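Local coordinates for protein KLLA0C04147p (Kluyveromyces lactis, PDB 5H2D) that binds ergosterol through its oxysterol-binding-protein-related domain, the part captured here, and probably transfers sterols between membranes, at residues H147-W155 against F163-S171; E198-Q209 against D221-N232. All coordinates share one frame; numbering follows the deposited sequence.

Contact 1 of 2, residues H147-W155 against F163-S171; sequences HHPPISATW and FFGESFVDS. With SO4 (sulfate ion), chain F.
The side chains of Trp155 and Phe164 run alongside each other, and their rings form an offset stack. Their six-membered rings have centroids 4.2 Å apart and planes at 23°. Trp155 CZ3 sits over one face of the Phe164 ring, and Phe164 CD2 over one face of the indole. Phe164 reaches the indole with CG between its backbone N and carbonyl carbon (chi1 65°), and its CB also touches Trp155 CE3 at 3.5 Å. A leucine in place of Phe164 would probably lose the stack and leave that side of the indole less tightly packed. At the other end, Ile151 CD1 lies over a face of the Phe168 ring, 4.2 Å from its centroid. Pro149 CG meets Phe168 CZ obliquely. His147 CD2 lies over a face of the His148 ring, and both ring edges turn to one sulfate, probably from the crystallisation liquor. Strands 151-157 and 161-173 form a beta hairpin. Ser152 and Ser167 exchange two backbone bonds, and Thr154 N donates to Gly165 O at 3.0 Å. One water joins Ser152 OG to Ser167 OG. Ser152 OG also bonds Gln144, and Glu166 OE1 forms a hydrogen bond with Trp413 NE1. The hairpin borders the sterol, with the Val169 side chain about 4 Å from ergosterol. It lies between strands 138-146 and 178-190. Helix 72-77 packs on Ser152, Thr154 and Ser167, while Phe415 stacks on Trp155 and Tyr187 on Phe164.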
# COMPACT_ATOMS: atom_id res chain seq x y z
N HIS A 147 8.28 -15.92 -2.39
CA HIS A 147 9.55 -15.28 -2.71
C HIS A 147 9.90 -15.40 -4.19
O HIS A 147 10.41 -14.45 -4.78
CB HIS A 147 10.67 -15.88 -1.85
CG HIS A 147 12.05 -15.37 -2.18
ND1 HIS A 147 12.40 -14.04 -2.09
CD2 HIS A 147 13.17 -16.03 -2.57
CE1 HIS A 147 13.67 -13.90 -2.43
NE2 HIS A 147 14.16 -15.10 -2.72
N HIS A 148 9.60 -16.55 -4.80
CA HIS A 148 9.72 -16.72 -6.25
C HIS A 148 8.35 -17.06 -6.83
O HIS A 148 7.96 -18.22 -6.80
CB HIS A 148 10.73 -17.83 -6.60
CG HIS A 148 12.14 -17.52 -6.20
ND1 HIS A 148 12.79 -16.37 -6.60
CD2 HIS A 148 13.02 -18.22 -5.45
CE1 HIS A 148 14.01 -16.37 -6.11
NE2 HIS A 148 14.18 -17.48 -5.41
N PRO A 149 7.61 -16.07 -7.32
CA PRO A 149 7.92 -14.64 -7.36
C PRO A 149 7.56 -13.99 -6.03
O PRO A 149 6.90 -14.61 -5.21
CB PRO A 149 7.02 -14.13 -8.48
CG PRO A 149 5.81 -15.00 -8.38
CD PRO A 149 6.30 -16.36 -7.94
N PRO A 150 8.02 -12.76 -5.83
CA PRO A 150 7.70 -12.04 -4.59
C PRO A 150 6.22 -11.65 -4.56
O PRO A 150 5.73 -10.94 -5.45
CB PRO A 150 8.62 -10.82 -4.63
CG PRO A 150 8.89 -10.60 -6.12
CD PRO A 150 8.93 -12.00 -6.71
N ILE A 151 5.52 -12.12 -3.53
CA ILE A 151 4.11 -11.78 -3.34
C ILE A 151 3.85 -11.52 -1.87
O ILE A 151 4.27 -12.30 -1.01
CB ILE A 151 3.18 -12.91 -3.83
CG1 ILE A 151 3.46 -13.22 -5.30
CG2 ILE A 151 1.73 -12.48 -3.65
CD1 ILE A 151 2.60 -14.37 -5.85
N SER A 152 3.12 -10.43 -1.58
CA SER A 152 2.67 -10.07 -0.25
C SER A 152 1.15 -10.18 -0.20
O SER A 152 0.47 -9.81 -1.16
CB SER A 152 3.09 -8.64 0.11
OG SER A 152 4.42 -8.35 -0.32
N ALA A 153 0.61 -10.70 0.90
CA ALA A 153 -0.83 -10.69 1.14
C ALA A 153 -1.11 -9.73 2.28
O ALA A 153 -0.38 -9.72 3.27
CB ALA A 153 -1.34 -12.09 1.51
N THR A 154 -2.18 -8.94 2.16
CA THR A 154 -2.52 -7.98 3.20
C THR A 154 -3.92 -8.22 3.76
O THR A 154 -4.76 -8.89 3.15
CB THR A 154 -2.48 -6.53 2.72
OG1 THR A 154 -3.66 -6.25 1.95
CG2 THR A 154 -1.23 -6.25 1.87
N TRP A 155 -4.17 -7.63 4.92
CA TRP A 155 -5.50 -7.70 5.54
C TRP A 155 -5.61 -6.52 6.49
O TRP A 155 -4.93 -6.51 7.53
CB TRP A 155 -5.68 -9.03 6.27
CG TRP A 155 -7.10 -9.51 6.43
CD1 TRP A 155 -7.90 -9.39 7.53
CD2 TRP A 155 -7.85 -10.27 5.47
NE1 TRP A 155 -9.11 -10.00 7.32
CE2 TRP A 155 -9.10 -10.55 6.06
CE3 TRP A 155 -7.58 -10.74 4.18
CZ2 TRP A 155 -10.09 -11.27 5.39
CZ3 TRP A 155 -8.56 -11.45 3.52
CH2 TRP A 155 -9.80 -11.71 4.12
N PHE A 163 -9.91 -3.66 4.03
CA PHE A 163 -9.12 -3.47 2.81
C PHE A 163 -8.08 -4.58 2.76
O PHE A 163 -7.23 -4.67 3.65
CB PHE A 163 -8.44 -2.10 2.79
CG PHE A 163 -7.66 -1.81 1.53
CD1 PHE A 163 -8.23 -2.02 0.27
CD2 PHE A 163 -6.39 -1.26 1.60
CE1 PHE A 163 -7.51 -1.71 -0.90
CE2 PHE A 163 -5.69 -0.95 0.44
CZ PHE A 163 -6.25 -1.19 -0.81
N PHE A 164 -8.12 -5.40 1.72
CA PHE A 164 -7.14 -6.48 1.62
C PHE A 164 -6.84 -6.76 0.16
O PHE A 164 -7.62 -6.42 -0.74
CB PHE A 164 -7.62 -7.76 2.34
CG PHE A 164 -8.85 -8.41 1.75
CD1 PHE A 164 -8.74 -9.33 0.72
CD2 PHE A 164 -10.11 -8.15 2.27
CE1 PHE A 164 -9.88 -9.96 0.19
CE2 PHE A 164 -11.25 -8.78 1.75
CZ PHE A 164 -11.12 -9.68 0.72
N GLY A 165 -5.69 -7.37 -0.08
CA GLY A 165 -5.38 -7.75 -1.45
C GLY A 165 -4.00 -8.35 -1.55
O GLY A 165 -3.32 -8.60 -0.55
N GLU A 166 -3.61 -8.62 -2.80
CA GLU A 166 -2.36 -9.28 -3.12
C GLU A 166 -1.43 -8.28 -3.79
O GLU A 166 -1.81 -7.67 -4.79
CB GLU A 166 -2.60 -10.47 -4.05
CG GLU A 166 -1.34 -11.20 -4.49
CD GLU A 166 -1.63 -12.29 -5.52
OE1 GLU A 166 -1.31 -13.46 -5.25
OE2 GLU A 166 -2.18 -11.97 -6.59
N SER A 167 -0.23 -8.12 -3.25
CA SER A 167 0.80 -7.32 -3.89
C SER A 167 1.71 -8.25 -4.69
O SER A 167 2.48 -9.04 -4.12
CB SER A 167 1.61 -6.54 -2.86
OG SER A 167 2.60 -5.78 -3.53
N PHE A 168 1.62 -8.17 -6.01
CA PHE A 168 2.37 -9.01 -6.94
C PHE A 168 2.95 -8.02 -7.95
O PHE A 168 2.27 -7.67 -8.92
CB PHE A 168 1.44 -10.04 -7.56
CG PHE A 168 2.12 -11.06 -8.45
CD1 PHE A 168 3.43 -10.89 -8.87
CD2 PHE A 168 1.43 -12.18 -8.87
CE1 PHE A 168 4.04 -11.82 -9.70
CE2 PHE A 168 2.03 -13.12 -9.69
CZ PHE A 168 3.33 -12.94 -10.11
N VAL A 169 4.16 -7.53 -7.68
CA VAL A 169 4.78 -6.51 -8.51
C VAL A 169 5.68 -7.19 -9.52
O VAL A 169 6.64 -7.89 -9.15
CB VAL A 169 5.57 -5.50 -7.66
CG1 VAL A 169 6.20 -4.45 -8.56
CG2 VAL A 169 4.65 -4.84 -6.62
N ASP A 170 5.39 -6.99 -10.81
CA ASP A 170 6.14 -7.55 -11.92
C ASP A 170 6.90 -6.40 -12.58
O ASP A 170 6.27 -5.48 -13.11
CB ASP A 170 5.18 -8.22 -12.90
CG ASP A 170 5.84 -9.28 -13.76
OD1 ASP A 170 6.83 -9.91 -13.31
OD2 ASP A 170 5.34 -9.49 -14.87
N SER A 171 8.23 -6.44 -12.54
CA SER A 171 9.04 -5.31 -12.96
C SER A 171 10.00 -5.69 -14.08
O SER A 171 10.36 -6.86 -14.25
CB SER A 171 9.86 -4.74 -11.79
OG SER A 171 10.86 -5.65 -11.38
S SO4 F . 17.23 -16.88 -4.10
O1 SO4 F . 18.59 -16.89 -3.56
O2 SO4 F . 16.33 -16.20 -3.17
O3 SO4 F . 17.21 -16.14 -5.35
O4 SO4 F . 16.78 -18.26 -4.32
O HOH W 1 5.72 -8.17 -5.34
O HOH W 2 6.55 -10.37 -8.13
O HOH W 3 5.01 -7.17 -2.80
O HOH W 4 -4.47 -3.75 2.67

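Contact 2 of 2, residues E198-Q209 against D221-N232. With ERG (ergosterol), chain B.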
# COMPACT_ATOMS: atom_id res chain seq x y z
N GLU A 198 -23.48 -3.99 3.85
CA GLU A 198 -22.05 -4.11 3.60
C GLU A 198 -21.81 -4.36 2.12
O GLU A 198 -22.48 -5.18 1.49
CB GLU A 198 -21.47 -5.25 4.44
CG GLU A 198 -19.97 -5.43 4.35
CD GLU A 198 -19.46 -6.48 5.32
OE1 GLU A 198 -19.07 -6.12 6.45
OE2 GLU A 198 -19.46 -7.68 4.96
N GLU A 199 -20.85 -3.62 1.54
CA GLU A 199 -20.63 -3.64 0.10
C GLU A 199 -19.15 -3.83 -0.21
O GLU A 199 -18.28 -3.41 0.56
CB GLU A 199 -21.14 -2.34 -0.56
CG GLU A 199 -20.46 -1.10 -0.03
CD GLU A 199 -21.11 0.18 -0.50
OE1 GLU A 199 -20.54 1.26 -0.23
OE2 GLU A 199 -22.19 0.10 -1.12
N LEU A 200 -18.88 -4.45 -1.36
CA LEU A 200 -17.52 -4.78 -1.78
C LEU A 200 -17.15 -4.03 -3.04
O LEU A 200 -17.83 -4.14 -4.06
CB LEU A 200 -17.39 -6.28 -2.04
CG LEU A 200 -16.06 -6.73 -2.66
CD1 LEU A 200 -14.92 -6.49 -1.67
CD2 LEU A 200 -16.12 -8.20 -3.07
N TYR A 201 -16.03 -3.31 -2.99
CA TYR A 201 -15.41 -2.71 -4.17
C TYR A 201 -14.15 -3.50 -4.51
O TYR A 201 -13.42 -3.93 -3.62
CB TYR A 201 -15.03 -1.25 -3.90
CG TYR A 201 -16.17 -0.34 -3.49
CD1 TYR A 201 -16.61 -0.27 -2.16
CD2 TYR A 201 -16.78 0.48 -4.42
CE1 TYR A 201 -17.64 0.58 -1.80
CE2 TYR A 201 -17.82 1.32 -4.07
CZ TYR A 201 -18.24 1.37 -2.76
OH TYR A 201 -19.27 2.23 -2.42
N THR A 202 -13.88 -3.69 -5.81
CA THR A 202 -12.61 -4.29 -6.22
C THR A 202 -11.99 -3.49 -7.36
O THR A 202 -12.69 -2.83 -8.14
CB THR A 202 -12.76 -5.76 -6.67
OG1 THR A 202 -13.68 -5.84 -7.76
CG2 THR A 202 -13.27 -6.64 -5.53
N TYR A 203 -10.66 -3.55 -7.44
CA TYR A 203 -9.90 -2.84 -8.47
C TYR A 203 -8.46 -3.35 -8.47
O TYR A 203 -8.04 -4.06 -7.55
CB TYR A 203 -9.92 -1.33 -8.24
CG TYR A 203 -9.09 -0.90 -7.06
CD1 TYR A 203 -9.57 -1.04 -5.76
CD2 TYR A 203 -7.83 -0.34 -7.25
CE1 TYR A 203 -8.79 -0.64 -4.67
CE2 TYR A 203 -7.06 0.06 -6.19
CZ TYR A 203 -7.53 -0.09 -4.92
OH TYR A 203 -6.72 0.34 -3.89
N LYS A 204 -7.72 -2.99 -9.52
CA LYS A 204 -6.28 -3.18 -9.58
C LYS A 204 -5.57 -1.84 -9.65
O LYS A 204 -6.08 -0.87 -10.23
CB LYS A 204 -5.87 -4.04 -10.79
CG LYS A 204 -6.41 -5.44 -10.71
CD LYS A 204 -5.87 -6.32 -11.81
CE LYS A 204 -6.21 -7.77 -11.53
NZ LYS A 204 -5.49 -8.69 -12.46
N LYS A 205 -4.37 -1.79 -9.08
CA LYS A 205 -3.61 -0.56 -8.97
C LYS A 205 -2.97 -0.18 -10.30
O LYS A 205 -2.73 -1.03 -11.16
CB LYS A 205 -2.53 -0.72 -7.90
CG LYS A 205 -3.10 -0.87 -6.49
CD LYS A 205 -2.00 -1.20 -5.49
CE LYS A 205 -2.54 -1.21 -4.06
NZ LYS A 205 -1.48 -1.62 -3.09
N PRO A 206 -2.68 1.10 -10.50
CA PRO A 206 -2.05 1.54 -11.75
C PRO A 206 -0.61 1.07 -11.84
O PRO A 206 0.01 0.63 -10.86
CB PRO A 206 -2.13 3.07 -11.66
CG PRO A 206 -2.07 3.34 -10.17
CD PRO A 206 -2.90 2.22 -9.56
N ASN A 207 -0.06 1.16 -13.04
CA ASN A 207 1.36 0.89 -13.25
C ASN A 207 2.22 2.05 -12.75
O ASN A 207 1.76 3.19 -12.63
CB ASN A 207 1.65 0.67 -14.73
CG ASN A 207 0.71 -0.32 -15.35
OD1 ASN A 207 0.50 -1.40 -14.80
ND2 ASN A 207 0.10 0.05 -16.47
N ASN A 208 3.49 1.76 -12.48
CA ASN A 208 4.46 2.81 -12.23
C ASN A 208 5.66 2.60 -13.15
O ASN A 208 5.91 1.50 -13.64
CB ASN A 208 4.96 2.84 -10.76
CG ASN A 208 4.16 1.94 -9.86
OD1 ASN A 208 4.56 0.80 -9.60
ND2 ASN A 208 3.02 2.44 -9.37
N GLN A 209 6.40 3.68 -13.38
CA GLN A 209 7.64 3.53 -14.12
C GLN A 209 8.63 4.57 -13.65
O GLN A 209 8.25 5.64 -13.16
CB GLN A 209 7.41 3.66 -15.64
CG GLN A 209 6.82 4.99 -16.03
CD GLN A 209 6.58 5.13 -17.52
OE1 GLN A 209 7.08 4.33 -18.32
NE2 GLN A 209 5.82 6.15 -17.91
N ASP A 221 6.82 7.90 -12.22
CA ASP A 221 5.57 8.20 -12.89
C ASP A 221 4.59 7.07 -12.63
O ASP A 221 4.97 5.89 -12.64
CB ASP A 221 5.78 8.38 -14.40
CG ASP A 221 4.49 8.64 -15.15
OD1 ASP A 221 3.64 9.38 -14.61
OD2 ASP A 221 4.35 8.11 -16.27
N ASN A 222 3.34 7.42 -12.40
CA ASN A 222 2.28 6.44 -12.29
C ASN A 222 1.32 6.65 -13.45
O ASN A 222 1.00 7.79 -13.81
CB ASN A 222 1.58 6.57 -10.93
CG ASN A 222 2.54 6.36 -9.79
OD1 ASN A 222 2.99 5.24 -9.55
ND2 ASN A 222 2.90 7.44 -9.09
N TYR A 223 0.89 5.56 -14.08
CA TYR A 223 0.15 5.69 -15.32
C TYR A 223 -0.79 4.50 -15.49
O TYR A 223 -0.59 3.44 -14.90
CB TYR A 223 1.09 5.79 -16.53
CG TYR A 223 1.79 4.49 -16.87
CD1 TYR A 223 2.97 4.11 -16.23
CD2 TYR A 223 1.26 3.63 -17.82
CE1 TYR A 223 3.61 2.91 -16.54
CE2 TYR A 223 1.88 2.43 -18.14
CZ TYR A 223 3.05 2.08 -17.50
OH TYR A 223 3.66 0.89 -17.82
N GLY A 224 -1.79 4.68 -16.34
CA GLY A 224 -2.69 3.61 -16.71
C GLY A 224 -4.11 3.86 -16.24
O GLY A 224 -4.41 4.82 -15.54
N ASP A 225 -4.99 2.97 -16.68
CA ASP A 225 -6.40 3.05 -16.33
C ASP A 225 -6.72 2.11 -15.18
O ASP A 225 -6.17 1.00 -15.10
CB ASP A 225 -7.28 2.74 -17.54
CG ASP A 225 -7.12 3.75 -18.65
OD1 ASP A 225 -7.20 4.96 -18.38
OD2 ASP A 225 -6.91 3.33 -19.81
N VAL A 226 -7.62 2.55 -14.31
CA VAL A 226 -8.09 1.78 -13.17
C VAL A 226 -9.61 1.75 -13.23
O VAL A 226 -10.24 2.78 -13.51
CB VAL A 226 -7.61 2.39 -11.84
CG1 VAL A 226 -8.29 1.69 -10.66
CG2 VAL A 226 -6.09 2.31 -11.74
N LYS A 227 -10.20 0.59 -12.97
CA LYS A 227 -11.65 0.47 -12.89
C LYS A 227 -12.04 -0.11 -11.54
O LYS A 227 -11.53 -1.16 -11.14
CB LYS A 227 -12.20 -0.42 -14.02
CG LYS A 227 -13.71 -0.59 -13.96
CD LYS A 227 -14.25 -1.28 -15.20
CE LYS A 227 -15.75 -1.52 -15.07
NZ LYS A 227 -16.34 -2.10 -16.32
N ILE A 228 -12.91 0.60 -10.83
CA ILE A 228 -13.43 0.16 -9.54
C ILE A 228 -14.89 -0.20 -9.73
O ILE A 228 -15.66 0.59 -10.30
CB ILE A 228 -13.27 1.24 -8.47
CG1 ILE A 228 -11.83 1.74 -8.41
CG2 ILE A 228 -13.77 0.74 -7.12
CD1 ILE A 228 -11.69 2.94 -7.53
N VAL A 229 -15.28 -1.38 -9.25
CA VAL A 229 -16.67 -1.82 -9.36
C VAL A 229 -17.22 -2.09 -7.97
O VAL A 229 -16.55 -2.70 -7.13
CB VAL A 229 -16.80 -3.05 -10.28
CG1 VAL A 229 -16.37 -2.69 -11.69
CG2 VAL A 229 -15.98 -4.20 -9.78
N ASN A 230 -18.44 -1.63 -7.73
CA ASN A 230 -19.18 -1.97 -6.52
C ASN A 230 -20.01 -3.20 -6.84
O ASN A 230 -20.98 -3.11 -7.61
CB ASN A 230 -20.05 -0.81 -6.06
CG ASN A 230 -20.82 -1.14 -4.79
OD1 ASN A 230 -21.25 -2.27 -4.58
ND2 ASN A 230 -20.99 -0.14 -3.93
N HIS A 231 -19.63 -4.35 -6.28
CA HIS A 231 -20.29 -5.59 -6.65
C HIS A 231 -21.71 -5.68 -6.15
O HIS A 231 -22.47 -6.55 -6.60
CB HIS A 231 -19.48 -6.78 -6.14
CG HIS A 231 -18.17 -6.95 -6.83
ND1 HIS A 231 -17.98 -7.78 -7.91
CD2 HIS A 231 -16.97 -6.36 -6.60
CE1 HIS A 231 -16.72 -7.71 -8.31
NE2 HIS A 231 -16.09 -6.86 -7.52
N ASN A 232 -22.10 -4.79 -5.24
CA ASN A 232 -23.43 -4.86 -4.66
C ASN A 232 -24.44 -3.95 -5.35
O ASN A 232 -25.62 -4.30 -5.39
CB ASN A 232 -23.36 -4.52 -3.16
CG ASN A 232 -22.61 -5.58 -2.36
OD1 ASN A 232 -21.38 -5.67 -2.41
ND2 ASN A 232 -23.35 -6.38 -1.61
C1 ERG B . 3.30 1.77 -5.63
C2 ERG B . 2.10 1.74 -4.68
C3 ERG B . 1.76 0.29 -4.44
C4 ERG B . 2.94 -0.44 -3.82
C5 ERG B . 4.15 -0.27 -4.58
C6 ERG B . 5.08 -1.30 -4.60
C7 ERG B . 6.32 -1.19 -5.25
C8 ERG B . 6.68 -0.01 -5.91
C9 ERG B . 5.68 0.98 -6.10
C10 ERG B . 4.51 1.01 -5.07
C11 ERG B . 6.25 2.44 -6.39
C12 ERG B . 7.49 2.43 -7.28
C13 ERG B . 8.53 1.48 -6.65
C14 ERG B . 7.89 0.08 -6.71
C15 ERG B . 9.05 -0.81 -6.32
C16 ERG B . 10.28 -0.14 -7.00
C17 ERG B . 9.75 1.22 -7.54
C18 ERG B . 8.95 1.92 -5.23
C19 ERG B . 5.04 1.74 -3.81
C20 ERG B . 10.90 2.25 -7.54
C21 ERG B . 10.49 3.65 -7.97
C22 ERG B . 11.94 1.71 -8.52
C23 ERG B . 13.28 1.26 -8.04
C24 ERG B . 14.29 0.70 -9.04
C25 ERG B . 15.68 1.26 -8.69
C26 ERG B . 15.63 2.79 -8.83
C27 ERG B . 16.77 0.74 -9.64
C28 ERG B . 14.24 -0.81 -8.90
O1 ERG B . 0.58 0.19 -3.57
O HOH W 5 -20.91 2.42 -5.16
O HOH W 6 -8.35 -1.61 -12.17
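Tyr201 and Asn230, Thr202 and Val229, and Asn207 and Tyr223 pair across antiparallel beta strands in the sterol-binding fold of the OSBP family; 207-211 and 219-230 form a beta hairpin. Thr202 and Val229 exchange two backbone bonds, as do Gln209 and Asp221, and His231 N donates to Leu200 O. The pairing breaks between Thr202 and Asn207, where the register shifts by one. At this break a water accepts from both Lys204 N and Lys227 N. Asn230 ND2 donates to Glu199 OE2 at 3.1 Å, from above the carboxylate plane, and to a water. Glu199 OE1 takes Tyr201 OH and a salt bridge from Arg98. Asn230 OD1 accepts from Asn232 N, an Asx turn, and Asn232 OD1 accepts from Leu200 N. Thr202 OG1 and His231 NE2 are 2.6 Å apart, and either may donate. At the other end, Gln209 NE2 donates to the anti lone pair of Asp221 OD2. Asn207 CB lies over the Tyr223 ring. Lys205 NZ donates to ergosterol O1 at 2.8 Å and forms a salt bridge with Asp79. Asn208 OD1 bonds His182 and lies 3.7 Å from ergosterol C9, while Asn208 ND2 donates to Asn222 OD1 at 2.8 Å, in its carbonyl plane.

Overall arrangement
Along the chain the contacts come in series, neither nested nor crossed. Contact 1 closes first, as the hairpin of strands 151-157 and 161-173, with seven residues between its segments. The chain then runs through strand 178-190, which pairs with 161-173 on one side and with 199-203 and 207-211 on the other. Contact 2 follows and closes over eleven residues, setting 199-203 and 207-211 against the broken strand 219-230. Strand 178-190 therefore bridges the two contacts, whose centres are about 15 Å apart. They also touch directly, Phe163 CZ packing 3.5 Å from Tyr203 OH. Both border the sterol: Val169 from contact 1, and Lys205 and Asn208 from contact 2.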